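Local coordinates for protein polyketide synthase (Lyngbya majuscula 19L, PDB 3QIT) that acts as a thioesterase domain in curacin A biosynthesis, where release of the product chain is coupled to sulfate elimination and decarboxylation, leaving a terminal alkene, at residues A173-L177 and N270-D274; Y76-L82 and L213-P217. All coordinates share one frame; numbering follows the deposited sequence. Where two conformers were deposited one is given.

Overall arrangement
Interactions 1 and 2 each tie the insertion that follows strand 120-126 to the alpha/beta-hydrolase core. Interaction 1 (173-177 with 270-274) uses the middle of that insertion, and interaction 2 (76-82 with 213-217) its later part, shortly before helix 220-229 and strand 234-239. Their centres are 25 Å apart, their nearest atoms about 13 Å, and they lie on opposite sides of the chain's centre. Interaction 1 is the one beside the probable active site: Asn270 touches the probable Ser-His-Glu triad (Ser103, His269, Glu127), whose serine sits on a GxSxG nucleophile elbow. Interaction 2, by contrast, borders the second subunit of the assembly.

Interaction 1 (A173-L177 and N270-D274); sequences AIPSL and NLHID
Ile174 and Ile273 meet at about a right angle where the probable lid insertion of this alpha/beta-hydrolase fold touches the short helix 271-274 behind the probable catalytic histidine, His269. The branch methyl of Ile174 does the reaching, with CG2 lying 3.9 Å from Ile273 CB. The longer arm of Ile174 turns to Asn270: CG1 and CD1 run across the carboxamide, and Ile174 CG1 comes within 3.6 Å of Asn270 ND2. Asn270 holds the N-cap position of the helix, yet its side chain makes no capping bond. Its backbone O, rather, receives the amides of both Ile273 and Asp274.

Ile273 is wedged between several partners. With chi1 at -51°, CG1 stands beside the backbone N and CG2 is swung anti to it, out toward the type I turn formed by Ile174 to Leu177. There Ile273 CG2 packs 3.7 Å from Leu177 CD2, the two side chains meeting at a slant. On its other branch, Ile273 CG1 rests over the centre of the His272 ring, while NE2 of that imidazole is hydrogen-bonded to Glu37. Phe181 and Leu185 of helix 179-188 extend the apolar patch, touching Ile273 and Leu177 respectively.

The polar edge of the contact is at Asp274. Ser176 OG, set between its backbone N and carbonyl carbon, donates a 2.6 Å hydrogen bond to Asp274 OD1. It arrives on the anti side of the carboxylate, 22° out of its plane. The same hydroxyl packs tightly against the isoleucine, Ser176 OG to Ile273 CG2 being 3.1 Å. Asp274 OD2 is held separately by Gly268 N, so both carboxylate oxygens are engaged. A water gives OD1 its second bond: it accepts from Ser176 N at 3.0 Å and donates to Asp274 OD1 at 2.8 Å.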
# COMPACT_ATOMS: atom_id res chain seq x y z
N ALA B 173 -9.28 -21.56 -19.50
CA ALA B 173 -9.56 -21.07 -18.15
C ALA B 173 -11.06 -20.89 -17.91
O ALA B 173 -11.56 -21.13 -16.81
CB ALA B 173 -8.83 -19.76 -17.88
N ILE B 174 -11.77 -20.47 -18.96
CA ILE B 174 -13.22 -20.25 -18.92
C ILE B 174 -13.88 -20.90 -20.16
O ILE B 174 -14.08 -20.24 -21.19
CB ILE B 174 -13.59 -18.74 -18.85
CG1 ILE B 174 -12.81 -18.04 -17.73
CG2 ILE B 174 -15.10 -18.58 -18.64
CD1 ILE B 174 -13.01 -16.52 -17.66
N PRO B 175 -14.22 -22.21 -20.07
CA PRO B 175 -14.65 -23.00 -21.22
C PRO B 175 -15.90 -22.47 -21.91
O PRO B 175 -16.07 -22.67 -23.11
CB PRO B 175 -14.91 -24.38 -20.62
CG PRO B 175 -13.91 -24.47 -19.53
CD PRO B 175 -13.92 -23.08 -18.91
N SER B 176 -16.76 -21.78 -21.15
CA SER B 176 -17.96 -21.22 -21.75
C SER B 176 -17.67 -20.01 -22.65
O SER B 176 -18.57 -19.55 -23.36
CB SER B 176 -18.95 -20.82 -20.67
OG SER B 176 -18.47 -19.66 -20.03
N LEU B 177 -16.44 -19.46 -22.62
CA LEU B 177 -16.09 -18.38 -23.55
C LEU B 177 -16.24 -18.86 -24.98
O LEU B 177 -15.76 -19.94 -25.32
CB LEU B 177 -14.64 -17.88 -23.35
CG LEU B 177 -14.27 -16.83 -22.31
CD1 LEU B 177 -12.75 -16.66 -22.30
CD2 LEU B 177 -14.93 -15.50 -22.62
N ASN B 270 -17.38 -18.40 -12.97
CA ASN B 270 -17.28 -17.32 -13.94
C ASN B 270 -18.62 -16.97 -14.57
O ASN B 270 -18.82 -17.08 -15.78
CB ASN B 270 -16.22 -17.68 -14.97
CG ASN B 270 -14.84 -17.65 -14.36
OD1 ASN B 270 -14.43 -16.64 -13.79
ND2 ASN B 270 -14.14 -18.77 -14.45
N LEU B 271 -19.54 -16.52 -13.72
CA LEU B 271 -20.93 -16.27 -14.12
C LEU B 271 -21.08 -15.14 -15.12
O LEU B 271 -22.03 -15.12 -15.91
CB LEU B 271 -21.79 -16.01 -12.88
CG LEU B 271 -22.11 -17.18 -11.95
CD1 LEU B 271 -22.94 -16.69 -10.76
CD2 LEU B 271 -22.83 -18.32 -12.67
N HIS B 272 -20.15 -14.19 -15.12
CA HIS B 272 -20.18 -13.11 -16.10
C HIS B 272 -20.02 -13.63 -17.53
O HIS B 272 -20.39 -12.95 -18.49
CB HIS B 272 -19.12 -12.04 -15.77
CG HIS B 272 -17.72 -12.56 -15.72
ND1 HIS B 272 -17.36 -13.65 -14.96
CD2 HIS B 272 -16.59 -12.13 -16.33
CE1 HIS B 272 -16.07 -13.87 -15.10
NE2 HIS B 272 -15.58 -12.96 -15.93
N ILE B 273 -19.53 -14.87 -17.66
CA ILE B 273 -19.41 -15.51 -18.97
C ILE B 273 -20.45 -16.63 -19.09
O ILE B 273 -21.19 -16.71 -20.09
CB ILE B 273 -17.99 -16.08 -19.20
CG1 ILE B 273 -16.93 -15.01 -18.91
CG2 ILE B 273 -17.86 -16.67 -20.62
CD1 ILE B 273 -17.09 -13.73 -19.68
N ASP B 274 -20.53 -17.48 -18.06
CA ASP B 274 -21.35 -18.71 -18.05
C ASP B 274 -22.85 -18.41 -18.12
O ASP B 274 -23.62 -19.18 -18.69
CB ASP B 274 -21.15 -19.49 -16.74
CG ASP B 274 -19.82 -20.23 -16.68
OD1 ASP B 274 -18.95 -20.01 -17.55
OD2 ASP B 274 -19.66 -21.04 -15.74
O HOH W 1 -16.74 -21.72 -18.11

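Interaction 2 (Y76-L82 and L213-P217); sequences YSSLTFL and LNNLP
Leu213 drives a single methyl into the start of helix 78-91, where it lies against the backbone and CB of Tyr76 and obliquely near the ring of Phe81. Leu213 CD2 is 3.6 Å from Tyr76 CB, beside the backbone leading into the helix. The same methyl is 3.8 Å from Phe81 CE2. With chi1 at -65°, Phe81 CG is anti to its carbonyl carbon, an orientation that brings the ring to the side where Leu213 sits. Further along, Leu82 and Leu216 reach toward each other tip to tip, Leu82 CD1 to Leu216 CD2 measuring 3.7 Å. Ala111 of helix 104-115 touches both of these leucines, and Leu144 of the second subunit packs on both as well.

Between the two apolar contacts stands Ser78, its side chain directed at the loop. Its OG is 3.4 Å from Leu216 CD2 and could give a weak hydrogen bond to Asn215 O. That bond is unsettled because the one hydroxyl proton has another acceptor within reach; the two deposited conformers of Ser78 and the poor order of residues 213-217 add caution. Firmer polar order belongs to the helix itself. Ser77 is the N-cap residue, and its OG accepts from Thr80 N at 3.1 Å, with a nearly straight N-H...O angle of 169°. Thr80 OG1 is bonded to Ser75 O and to Thr74 OG1 of the second subunit. Tyr76 OH is hydrogen-bonded to Asp202 OD2 and Leu70 N, at the far end of the side chain from the CB that meets Leu213.

The geometry is that of a loop segment that lays two leucines against a side-chain-capped helix start. In the alpha/beta-hydrolase fold, it joins the returning end of the probable lid insertion to the core helix linking strands 55-59 and 97-102, next to the subunit interface.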
# COMPACT_ATOMS: atom_id res chain seq x y z
N TYR B 76 0.37 -1.70 -5.40
CA TYR B 76 -0.73 -2.65 -5.62
C TYR B 76 -1.22 -3.17 -4.28
O TYR B 76 -0.52 -3.93 -3.58
CB TYR B 76 -0.28 -3.82 -6.51
CG TYR B 76 -0.08 -3.45 -7.96
CD1 TYR B 76 -1.16 -3.11 -8.78
CD2 TYR B 76 1.20 -3.45 -8.53
CE1 TYR B 76 -0.97 -2.79 -10.12
CE2 TYR B 76 1.40 -3.11 -9.88
CZ TYR B 76 0.32 -2.77 -10.65
OH TYR B 76 0.56 -2.48 -11.98
N SER B 77 -2.40 -2.72 -3.89
CA SER B 77 -3.00 -3.11 -2.61
C SER B 77 -4.50 -2.97 -2.77
O SER B 77 -4.97 -2.25 -3.68
CB SER B 77 -2.51 -2.20 -1.48
OG SER B 77 -2.92 -0.84 -1.68
N SER B 78 -5.26 -3.63 -1.89
CA SER B 78 -6.71 -3.46 -1.89
C SER B 78 -7.08 -1.99 -1.66
O SER B 78 -8.03 -1.50 -2.27
CB SER B 78 -7.39 -4.34 -0.84
OG SER B 78 -6.72 -4.23 0.41
N LEU B 79 -6.34 -1.29 -0.81
CA LEU B 79 -6.62 0.14 -0.54
C LEU B 79 -6.47 1.00 -1.81
O LEU B 79 -7.30 1.85 -2.11
CB LEU B 79 -5.75 0.71 0.59
CG LEU B 79 -6.04 2.18 0.96
CD1 LEU B 79 -7.43 2.36 1.59
CD2 LEU B 79 -4.97 2.75 1.89
N THR B 80 -5.38 0.79 -2.55
CA THR B 80 -5.21 1.43 -3.86
C THR B 80 -6.38 1.15 -4.79
O THR B 80 -6.94 2.08 -5.38
CB THR B 80 -3.90 1.00 -4.52
OG1 THR B 80 -2.80 1.55 -3.77
CG2 THR B 80 -3.84 1.49 -5.98
N PHE B 81 -6.78 -0.12 -4.94
CA PHE B 81 -7.96 -0.40 -5.78
C PHE B 81 -9.23 0.27 -5.26
O PHE B 81 -10.08 0.73 -6.05
CB PHE B 81 -8.20 -1.91 -5.95
CG PHE B 81 -7.09 -2.63 -6.70
CD1 PHE B 81 -6.55 -2.09 -7.87
CD2 PHE B 81 -6.62 -3.86 -6.26
CE1 PHE B 81 -5.55 -2.75 -8.58
CE2 PHE B 81 -5.60 -4.53 -6.95
CZ PHE B 81 -5.07 -3.98 -8.12
N LEU B 82 -9.39 0.30 -3.94
CA LEU B 82 -10.57 0.95 -3.36
C LEU B 82 -10.57 2.45 -3.66
O LEU B 82 -11.59 3.02 -4.00
CB LEU B 82 -10.64 0.71 -1.86
CG LEU B 82 -11.13 -0.68 -1.51
CD1 LEU B 82 -11.06 -0.88 0.00
CD2 LEU B 82 -12.55 -0.91 -2.03
N LEU B 213 -3.11 -9.03 -2.11
CA LEU B 213 -3.98 -8.21 -2.96
C LEU B 213 -5.46 -8.56 -2.81
O LEU B 213 -6.32 -7.69 -2.88
CB LEU B 213 -3.58 -8.38 -4.43
CG LEU B 213 -2.33 -7.66 -4.90
CD1 LEU B 213 -1.72 -8.40 -6.08
CD2 LEU B 213 -2.67 -6.23 -5.28
N ASN B 214 -5.72 -9.85 -2.59
CA ASN B 214 -7.07 -10.40 -2.58
C ASN B 214 -7.98 -9.86 -1.47
O ASN B 214 -9.21 -9.86 -1.63
CB ASN B 214 -7.02 -11.94 -2.53
CG ASN B 214 -6.24 -12.54 -3.68
OD1 ASN B 214 -6.27 -12.05 -4.81
ND2 ASN B 214 -5.53 -13.64 -3.40
N ASN B 215 -7.39 -9.41 -0.37
CA ASN B 215 -8.16 -8.96 0.80
C ASN B 215 -7.58 -7.75 1.54
O ASN B 215 -6.39 -7.45 1.43
CB ASN B 215 -8.37 -10.12 1.77
CG ASN B 215 -9.31 -11.18 1.23
OD1 ASN B 215 -10.48 -10.92 0.96
ND2 ASN B 215 -8.79 -12.40 1.05
N LEU B 216 -8.45 -7.06 2.28
CA LEU B 216 -8.06 -5.91 3.11
C LEU B 216 -7.36 -6.38 4.40
O LEU B 216 -7.35 -7.58 4.69
CB LEU B 216 -9.31 -5.09 3.45
CG LEU B 216 -9.84 -4.14 2.37
CD1 LEU B 216 -11.34 -3.95 2.50
CD2 LEU B 216 -9.12 -2.80 2.43
N PRO B 217 -6.76 -5.44 5.17
CA PRO B 217 -6.22 -5.81 6.48
C PRO B 217 -7.32 -6.10 7.51
O PRO B 217 -8.24 -5.29 7.67
CB PRO B 217 -5.41 -4.57 6.90
CG PRO B 217 -6.01 -3.45 6.12
CD PRO B 217 -6.40 -4.06 4.81